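Local coordinates for protein inorganic polyphosphate/ATP-glucomannokinase (Arthrobacter sp., PDB 1WOQ) that phosphorylates glucose and mannose, using inorganic polyphosphate or ATP as the phosphate donor, at residues 195-206 with 227-237. Residues are numbered along the deposited sequence; the frame is centred on the assembly and turned at random.
Sequences WDEYSVLLQRYF and RADEYLPNLRL
Ser199 OG lies between two partners: it donates to Trp195 O one turn back in the helix, 2.9 Å away, and accepts from Asn234 ND2 at 3.3 Å, the hydroxyl oxygen lying close to the plane of the Asn234 amide. One turn further on, the Gln203 amide pairs with both backbone polar groups of Arg236. Gln203 OE1 accepts the N-H of Arg236 N in a short, nearly straight bond (2.8 Å, 174°), while NE2 gives to Arg236 O from above the carbonyl plane, at 3.2 Å. CG anti to the backbone N (chi1 171°) and a bend at chi2 carry this amide across to the loop. Between these polar groups Leu235 CD2 packs against Ser199 O, 3.5 Å away; beyond Gln203, Leu237 CD1 rests on Phe206 CB. At the start of the helix, Glu230 CB sits over one face of the Trp195 indole, 3.8 Å from the centroid of its five-membered ring, and the edge of Tyr198 points at the face of Tyr231, whose hydroxyl is bonded to Ile224 O. The loop between strands 217-221 and 241-243 is thus fastened along helix 195-213 by directional hydrogen bonds from the Asn234 and Gln203 side-chain amides and aromatic packing, which together probably help to set its register.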
ATOM      1  N   TRP A 195      -9.787 -21.557   3.506  1.00 25.79           N
ATOM      2  CA  TRP A 195      -9.384 -20.891   2.276  1.00 25.93           C
ATOM      3  C   TRP A 195     -10.494 -20.998   1.231  1.00 26.20           C
ATOM      4  O   TRP A 195     -10.711 -20.070   0.452  1.00 24.39           O
ATOM      5  CB  TRP A 195      -8.085 -21.494   1.732  1.00 26.76           C
ATOM      6  CG  TRP A 195      -6.862 -21.067   2.493  1.00 28.30           C
ATOM      7  CD1 TRP A 195      -5.957 -21.881   3.116  1.00 28.60           C
ATOM      8  CD2 TRP A 195      -6.403 -19.723   2.702  1.00 28.68           C
ATOM      9  NE1 TRP A 195      -4.964 -21.128   3.699  1.00 29.02           N
ATOM     10  CE2 TRP A 195      -5.212 -19.802   3.461  1.00 28.98           C
ATOM     11  CE3 TRP A 195      -6.881 -18.462   2.322  1.00 28.15           C
ATOM     12  CZ2 TRP A 195      -4.493 -18.666   3.847  1.00 28.81           C
ATOM     13  CZ3 TRP A 195      -6.164 -17.331   2.706  1.00 28.88           C
ATOM     14  CH2 TRP A 195      -4.982 -17.443   3.462  1.00 29.53           C
ATOM     15  N   ASP A 196     -11.207 -22.124   1.220  1.00 25.89           N
ATOM     16  CA  ASP A 196     -12.289 -22.309   0.259  1.00 25.99           C
ATOM     17  C   ASP A 196     -13.468 -21.389   0.545  1.00 24.62           C
ATOM     18  O   ASP A 196     -14.079 -20.849  -0.379  1.00 23.20           O
ATOM     19  CB  ASP A 196     -12.769 -23.765   0.244  1.00 29.64           C
ATOM     20  CG  ASP A 196     -11.712 -24.721  -0.267  1.00 32.10           C
ATOM     21  OD1 ASP A 196     -10.966 -24.344  -1.195  1.00 31.97           O
ATOM     22  OD2 ASP A 196     -11.636 -25.855   0.251  1.00 35.83           O
ATOM     23  N   GLU A 197     -13.797 -21.210   1.821  1.00 21.95           N
ATOM     24  CA  GLU A 197     -14.902 -20.334   2.178  1.00 21.55           C
ATOM     25  C   GLU A 197     -14.507 -18.899   1.840  1.00 20.54           C
ATOM     26  O   GLU A 197     -15.336 -18.098   1.403  1.00 19.90           O
ATOM     27  CB  GLU A 197     -15.231 -20.470   3.666  1.00 23.53           C
ATOM     28  CG  GLU A 197     -15.718 -21.869   4.043  1.00 26.82           C
ATOM     29  CD  GLU A 197     -16.015 -22.012   5.524  1.00 29.35           C
ATOM     30  OE1 GLU A 197     -15.143 -21.653   6.339  1.00 25.89           O
ATOM     31  OE2 GLU A 197     -17.116 -22.491   5.870  1.00 31.64           O
ATOM     32  N   TYR A 198     -13.230 -18.586   2.038  1.00 19.31           N
ATOM     33  CA  TYR A 198     -12.711 -17.254   1.734  1.00 18.17           C
ATOM     34  C   TYR A 198     -12.789 -17.041   0.225  1.00 17.79           C
ATOM     35  O   TYR A 198     -13.037 -15.930  -0.242  1.00 16.51           O
ATOM     36  CB  TYR A 198     -11.256 -17.134   2.208  1.00 18.75           C
ATOM     37  CG  TYR A 198     -10.672 -15.736   2.129  1.00 17.58           C
ATOM     38  CD1 TYR A 198     -11.353 -14.641   2.667  1.00 18.29           C
ATOM     39  CD2 TYR A 198      -9.423 -15.513   1.550  1.00 17.43           C
ATOM     40  CE1 TYR A 198     -10.803 -13.355   2.629  1.00 17.71           C
ATOM     41  CE2 TYR A 198      -8.860 -14.233   1.508  1.00 15.57           C
ATOM     42  CZ  TYR A 198      -9.554 -13.161   2.048  1.00 16.58           C
ATOM     43  OH  TYR A 198      -9.003 -11.898   2.010  1.00 16.59           O
ATOM     44  N   SER A 199     -12.585 -18.115  -0.536  1.00 17.80           N
ATOM     45  CA  SER A 199     -12.645 -18.043  -1.994  1.00 18.99           C
ATOM     46  C   SER A 199     -14.032 -17.620  -2.462  1.00 17.96           C
ATOM     47  O   SER A 199     -14.169 -16.953  -3.487  1.00 16.37           O
ATOM     48  CB  SER A 199     -12.283 -19.393  -2.621  1.00 20.84           C
ATOM     49  OG  SER A 199     -10.917 -19.700  -2.415  1.00 24.30           O
ATOM     50  N   VAL A 200     -15.063 -18.016  -1.719  1.00 17.46           N
ATOM     51  CA  VAL A 200     -16.432 -17.646  -2.069  1.00 18.78           C
ATOM     52  C   VAL A 200     -16.570 -16.128  -1.956  1.00 18.73           C
ATOM     53  O   VAL A 200     -17.116 -15.469  -2.845  1.00 16.30           O
ATOM     54  CB  VAL A 200     -17.461 -18.316  -1.126  1.00 20.20           C
ATOM     55  CG1 VAL A 200     -18.849 -17.744  -1.371  1.00 20.32           C
ATOM     56  CG2 VAL A 200     -17.472 -19.822  -1.357  1.00 22.34           C
ATOM     57  N   LEU A 201     -16.074 -15.581  -0.850  1.00 17.17           N
ATOM     58  CA  LEU A 201     -16.125 -14.143  -0.621  1.00 17.98           C
ATOM     59  C   LEU A 201     -15.337 -13.385  -1.687  1.00 15.39           C
ATOM     60  O   LEU A 201     -15.777 -12.341  -2.171  1.00 15.25           O
ATOM     61  CB  LEU A 201     -15.560 -13.809   0.762  1.00 19.35           C
ATOM     62  CG  LEU A 201     -16.489 -14.048   1.953  1.00 21.48           C
ATOM     63  CD1 LEU A 201     -15.708 -13.904   3.246  1.00 23.47           C
ATOM     64  CD2 LEU A 201     -17.635 -13.044   1.913  1.00 23.20           C
ATOM     65  N   LEU A 202     -14.170 -13.906  -2.055  1.00 15.57           N
ATOM     66  CA  LEU A 202     -13.349 -13.246  -3.061  1.00 14.49           C
ATOM     67  C   LEU A 202     -13.977 -13.350  -4.446  1.00 16.72           C
ATOM     68  O   LEU A 202     -13.859 -12.426  -5.247  1.00 13.87           O
ATOM     69  CB  LEU A 202     -11.933 -13.832  -3.075  1.00 14.83           C
ATOM     70  CG  LEU A 202     -11.135 -13.634  -1.782  1.00 15.87           C
ATOM     71  CD1 LEU A 202      -9.727 -14.170  -1.978  1.00 15.88           C
ATOM     72  CD2 LEU A 202     -11.085 -12.153  -1.414  1.00 14.59           C
ATOM     73  N   GLN A 203     -14.639 -14.473  -4.729  1.00 15.95           N
ATOM     74  CA  GLN A 203     -15.301 -14.651  -6.023  1.00 15.63           C
ATOM     75  C   GLN A 203     -16.341 -13.547  -6.160  1.00 15.15           C
ATOM     76  O   GLN A 203     -16.473 -12.925  -7.215  1.00 15.78           O
ATOM     77  CB  GLN A 203     -15.994 -16.016  -6.088  1.00 16.50           C
ATOM     78  CG  GLN A 203     -16.900 -16.235  -7.311  1.00 18.97           C
ATOM     79  CD  GLN A 203     -16.150 -16.184  -8.630  1.00 19.86           C
ATOM     80  OE1 GLN A 203     -15.007 -16.624  -8.724  1.00 19.98           O
ATOM     81  NE2 GLN A 203     -16.801 -15.661  -9.663  1.00 20.73           N
ATOM     82  N   ARG A 204     -17.076 -13.312  -5.080  1.00 14.69           N
ATOM     83  CA  ARG A 204     -18.105 -12.279  -5.063  1.00 14.73           C
ATOM     84  C   ARG A 204     -17.492 -10.897  -5.236  1.00 13.96           C
ATOM     85  O   ARG A 204     -17.968 -10.098  -6.048  1.00 13.91           O
ATOM     86  CB  ARG A 204     -18.885 -12.320  -3.746  1.00 16.26           C
ATOM     87  CG  ARG A 204     -20.023 -11.305  -3.667  1.00 21.15           C
ATOM     88  CD  ARG A 204     -21.065 -11.584  -4.741  1.00 26.85           C
ATOM     89  NE  ARG A 204     -21.216 -10.482  -5.687  1.00 32.23           N
ATOM     90  CZ  ARG A 204     -21.935  -9.386  -5.459  1.00 31.75           C
ATOM     91  NH1 ARG A 204     -22.583  -9.234  -4.314  1.00 32.70           N
ATOM     92  NH2 ARG A 204     -22.006  -8.441  -6.385  1.00 31.72           N
ATOM     93  N   TYR A 205     -16.442 -10.615  -4.471  1.00 13.42           N
ATOM     94  CA  TYR A 205     -15.780  -9.311  -4.537  1.00 14.06           C
ATOM     95  C   TYR A 205     -15.188  -9.019  -5.912  1.00 14.68           C
ATOM     96  O   TYR A 205     -15.495  -7.993  -6.526  1.00 13.88           O
ATOM     97  CB  TYR A 205     -14.668  -9.215  -3.485  1.00 14.79           C
ATOM     98  CG  TYR A 205     -13.981  -7.863  -3.466  1.00 14.65           C
ATOM     99  CD1 TYR A 205     -14.556  -6.778  -2.804  1.00 14.65           C
ATOM    100  CD2 TYR A 205     -12.783  -7.657  -4.150  1.00 14.78           C
ATOM    101  CE1 TYR A 205     -13.953  -5.513  -2.827  1.00 14.46           C
ATOM    102  CE2 TYR A 205     -12.176  -6.402  -4.181  1.00 14.72           C
ATOM    103  CZ  TYR A 205     -12.768  -5.334  -3.519  1.00 14.12           C
ATOM    104  OH  TYR A 205     -12.181  -4.085  -3.564  1.00 13.28           O
ATOM    105  N   PHE A 206     -14.337  -9.916  -6.403  1.00 14.23           N
ATOM    106  CA  PHE A 206     -13.712  -9.697  -7.697  1.00 15.11           C
ATOM    107  C   PHE A 206     -14.679  -9.703  -8.872  1.00 16.09           C
ATOM    108  O   PHE A 206     -14.499  -8.935  -9.816  1.00 14.62           O
ATOM    109  CB  PHE A 206     -12.579 -10.701  -7.931  1.00 15.01           C
ATOM    110  CG  PHE A 206     -11.349 -10.407  -7.122  1.00 14.74           C
ATOM    111  CD1 PHE A 206     -11.102 -11.083  -5.934  1.00 16.57           C
ATOM    112  CD2 PHE A 206     -10.455  -9.420  -7.531  1.00 15.07           C
ATOM    113  CE1 PHE A 206      -9.980 -10.781  -5.161  1.00 15.54           C
ATOM    114  CE2 PHE A 206      -9.332  -9.110  -6.768  1.00 15.73           C
ATOM    115  CZ  PHE A 206      -9.095  -9.793  -5.578  1.00 14.64           C
ATOM    116  N   ARG A 227      -0.290 -16.538  -0.251  1.00 31.18           N
ATOM    117  CA  ARG A 227      -1.049 -17.782  -0.183  1.00 30.43           C
ATOM    118  C   ARG A 227      -2.085 -17.807  -1.301  1.00 28.97           C
ATOM    119  O   ARG A 227      -3.069 -18.543  -1.235  1.00 28.49           O
ATOM    120  CB  ARG A 227      -1.758 -17.910   1.169  1.00 32.83           C
ATOM    121  CG  ARG A 227      -0.833 -17.783   2.371  1.00 35.89           C
ATOM    122  CD  ARG A 227       0.277 -18.831   2.368  1.00 39.05           C
ATOM    123  NE  ARG A 227      -0.224 -20.183   2.607  1.00 42.60           N
ATOM    124  CZ  ARG A 227      -0.653 -21.012   1.661  1.00 43.67           C
ATOM    125  NH1 ARG A 227      -0.644 -20.641   0.388  1.00 46.52           N
ATOM    126  NH2 ARG A 227      -1.096 -22.219   1.992  1.00 45.61           N
ATOM    127  N   ALA A 228      -1.852 -16.996  -2.328  1.00 27.96           N
ATOM    128  CA  ALA A 228      -2.759 -16.900  -3.466  1.00 27.34           C
ATOM    129  C   ALA A 228      -3.099 -18.246  -4.100  1.00 28.02           C
ATOM    130  O   ALA A 228      -4.203 -18.437  -4.609  1.00 26.25           O
ATOM    131  CB  ALA A 228      -2.170 -15.968  -4.517  1.00 27.81           C
ATOM    132  N   ASP A 229      -2.157 -19.181  -4.077  1.00 29.82           N
ATOM    133  CA  ASP A 229      -2.397 -20.491  -4.672  1.00 31.61           C
ATOM    134  C   ASP A 229      -3.507 -21.253  -3.953  1.00 30.67           C
ATOM    135  O   ASP A 229      -4.039 -22.234  -4.475  1.00 29.57           O
ATOM    136  CB  ASP A 229      -1.106 -21.315  -4.674  1.00 35.87           C
ATOM    137  CG  ASP A 229      -0.518 -21.481  -3.292  1.00 39.89           C
ATOM    138  OD1 ASP A 229      -0.250 -20.455  -2.629  1.00 41.98           O
ATOM    139  OD2 ASP A 229      -0.319 -22.640  -2.869  1.00 43.60           O
ATOM    140  N   GLU A 230      -3.865 -20.788  -2.760  1.00 30.97           N
ATOM    141  CA  GLU A 230      -4.914 -21.422  -1.965  1.00 30.94           C
ATOM    142  C   GLU A 230      -6.324 -20.943  -2.310  1.00 30.64           C
ATOM    143  O   GLU A 230      -7.307 -21.567  -1.903  1.00 31.41           O
ATOM    144  CB  GLU A 230      -4.672 -21.177  -0.474  1.00 33.14           C
ATOM    145  CG  GLU A 230      -3.489 -21.920   0.115  1.00 35.97           C
ATOM    146  CD  GLU A 230      -3.622 -23.426  -0.023  1.00 37.28           C
ATOM    147  OE1 GLU A 230      -4.726 -23.950   0.224  1.00 39.40           O
ATOM    148  OE2 GLU A 230      -2.621 -24.083  -0.371  1.00 40.36           O
ATOM    149  N   TYR A 231      -6.436 -19.843  -3.049  1.00 27.33           N
ATOM    150  CA  TYR A 231      -7.759 -19.330  -3.388  1.00 25.70           C
ATOM    151  C   TYR A 231      -7.967 -18.841  -4.818  1.00 25.20           C
ATOM    152  O   TYR A 231      -9.069 -18.965  -5.355  1.00 25.42           O
ATOM    153  CB  TYR A 231      -8.158 -18.232  -2.392  1.00 23.46           C
ATOM    154  CG  TYR A 231      -7.125 -17.147  -2.173  1.00 21.92           C
ATOM    155  CD1 TYR A 231      -7.017 -16.063  -3.047  1.00 21.20           C
ATOM    156  CD2 TYR A 231      -6.271 -17.190  -1.071  1.00 21.91           C
ATOM    157  CE1 TYR A 231      -6.085 -15.045  -2.823  1.00 20.53           C
ATOM    158  CE2 TYR A 231      -5.336 -16.179  -0.838  1.00 21.46           C
ATOM    159  CZ  TYR A 231      -5.248 -15.110  -1.717  1.00 21.25           C
ATOM    160  OH  TYR A 231      -4.319 -14.117  -1.493  1.00 20.75           O
ATOM    161  N   LEU A 232      -6.933 -18.292  -5.446  1.00 23.79           N
ATOM    162  CA  LEU A 232      -7.093 -17.813  -6.818  1.00 23.94           C
ATOM    163  C   LEU A 232      -7.517 -18.937  -7.766  1.00 24.69           C
ATOM    164  O   LEU A 232      -8.365 -18.735  -8.633  1.00 23.40           O
ATOM    165  CB  LEU A 232      -5.804 -17.156  -7.322  1.00 24.06           C
ATOM    166  CG  LEU A 232      -5.387 -15.862  -6.616  1.00 24.01           C
ATOM    167  CD1 LEU A 232      -4.204 -15.254  -7.359  1.00 25.44           C
ATOM    168  CD2 LEU A 232      -6.552 -14.877  -6.581  1.00 23.13           C
ATOM    169  N   PRO A 233      -6.934 -20.138  -7.615  1.00 26.20           N
ATOM    170  CA  PRO A 233      -7.310 -21.249  -8.497  1.00 27.31           C
ATOM    171  C   PRO A 233      -8.808 -21.584  -8.464  1.00 27.22           C
ATOM    172  O   PRO A 233      -9.347 -22.122  -9.428  1.00 26.94           O
ATOM    173  CB  PRO A 233      -6.450 -22.399  -7.980  1.00 27.63           C
ATOM    174  CG  PRO A 233      -5.211 -21.699  -7.524  1.00 28.41           C
ATOM    175  CD  PRO A 233      -5.770 -20.503  -6.785  1.00 27.25           C
ATOM    176  N   ASN A 234      -9.474 -21.261  -7.358  1.00 27.11           N
ATOM    177  CA  ASN A 234     -10.904 -21.539  -7.217  1.00 26.68           C
ATOM    178  C   ASN A 234     -11.803 -20.502  -7.883  1.00 25.84           C
ATOM    179  O   ASN A 234     -12.986 -20.755  -8.115  1.00 25.35           O
ATOM    180  CB  ASN A 234     -11.298 -21.623  -5.740  1.00 28.84           C
ATOM    181  CG  ASN A 234     -10.641 -22.779  -5.024  1.00 32.47           C
ATOM    182  OD1 ASN A 234     -10.616 -23.902  -5.527  1.00 33.17           O
ATOM    183  ND2 ASN A 234     -10.116 -22.514  -3.832  1.00 35.32           N
ATOM    184  N   LEU A 235     -11.252 -19.332  -8.181  1.00 24.22           N
ATOM    185  CA  LEU A 235     -12.044 -18.274  -8.789  1.00 22.92           C
ATOM    186  C   LEU A 235     -12.361 -18.518 -10.258  1.00 23.26           C
ATOM    187  O   LEU A 235     -11.615 -19.189 -10.970  1.00 24.36           O
ATOM    188  CB  LEU A 235     -11.331 -16.927  -8.626  1.00 20.43           C
ATOM    189  CG  LEU A 235     -10.963 -16.555  -7.185  1.00 18.71           C
ATOM    190  CD1 LEU A 235     -10.312 -15.171  -7.164  1.00 17.73           C
ATOM    191  CD2 LEU A 235     -12.208 -16.568  -6.313  1.00 19.16           C
ATOM    192  N   ARG A 236     -13.490 -17.973 -10.693  1.00 23.23           N
ATOM    193  CA  ARG A 236     -13.935 -18.091 -12.075  1.00 24.68           C
ATOM    194  C   ARG A 236     -14.274 -16.685 -12.547  1.00 24.09           C
ATOM    195  O   ARG A 236     -15.422 -16.245 -12.464  1.00 23.19           O
ATOM    196  CB  ARG A 236     -15.162 -19.001 -12.158  1.00 26.04           C
ATOM    197  CG  ARG A 236     -14.869 -20.458 -11.807  1.00 31.07           C
ATOM    198  CD  ARG A 236     -13.967 -21.105 -12.853  1.00 33.94           C
ATOM    199  NE  ARG A 236     -13.631 -22.492 -12.530  1.00 37.70           N
ATOM    200  CZ  ARG A 236     -12.734 -22.857 -11.619  1.00 38.95           C
ATOM    201  NH1 ARG A 236     -12.068 -21.942 -10.928  1.00 40.09           N
ATOM    202  NH2 ARG A 236     -12.499 -24.143 -11.398  1.00 40.01           N
ATOM    203  N   LEU A 237     -13.258 -15.982 -13.035  1.00 24.49           N
ATOM    204  CA  LEU A 237     -13.422 -14.611 -13.496  1.00 23.86           C
ATOM    205  C   LEU A 237     -13.099 -14.462 -14.973  1.00 25.68           C
ATOM    206  O   LEU A 237     -12.407 -15.295 -15.558  1.00 26.16           O
ATOM    207  CB  LEU A 237     -12.501 -13.690 -12.695  1.00 22.33           C
ATOM    208  CG  LEU A 237     -12.621 -13.753 -11.174  1.00 21.18           C
ATOM    209  CD1 LEU A 237     -11.469 -12.986 -10.540  1.00 20.29           C
ATOM    210  CD2 LEU A 237     -13.962 -13.186 -10.743  1.00 21.29           C
TER
HETATM  211  O   HOH W   1      -1.911 -21.450   4.416  1.00 46.38           O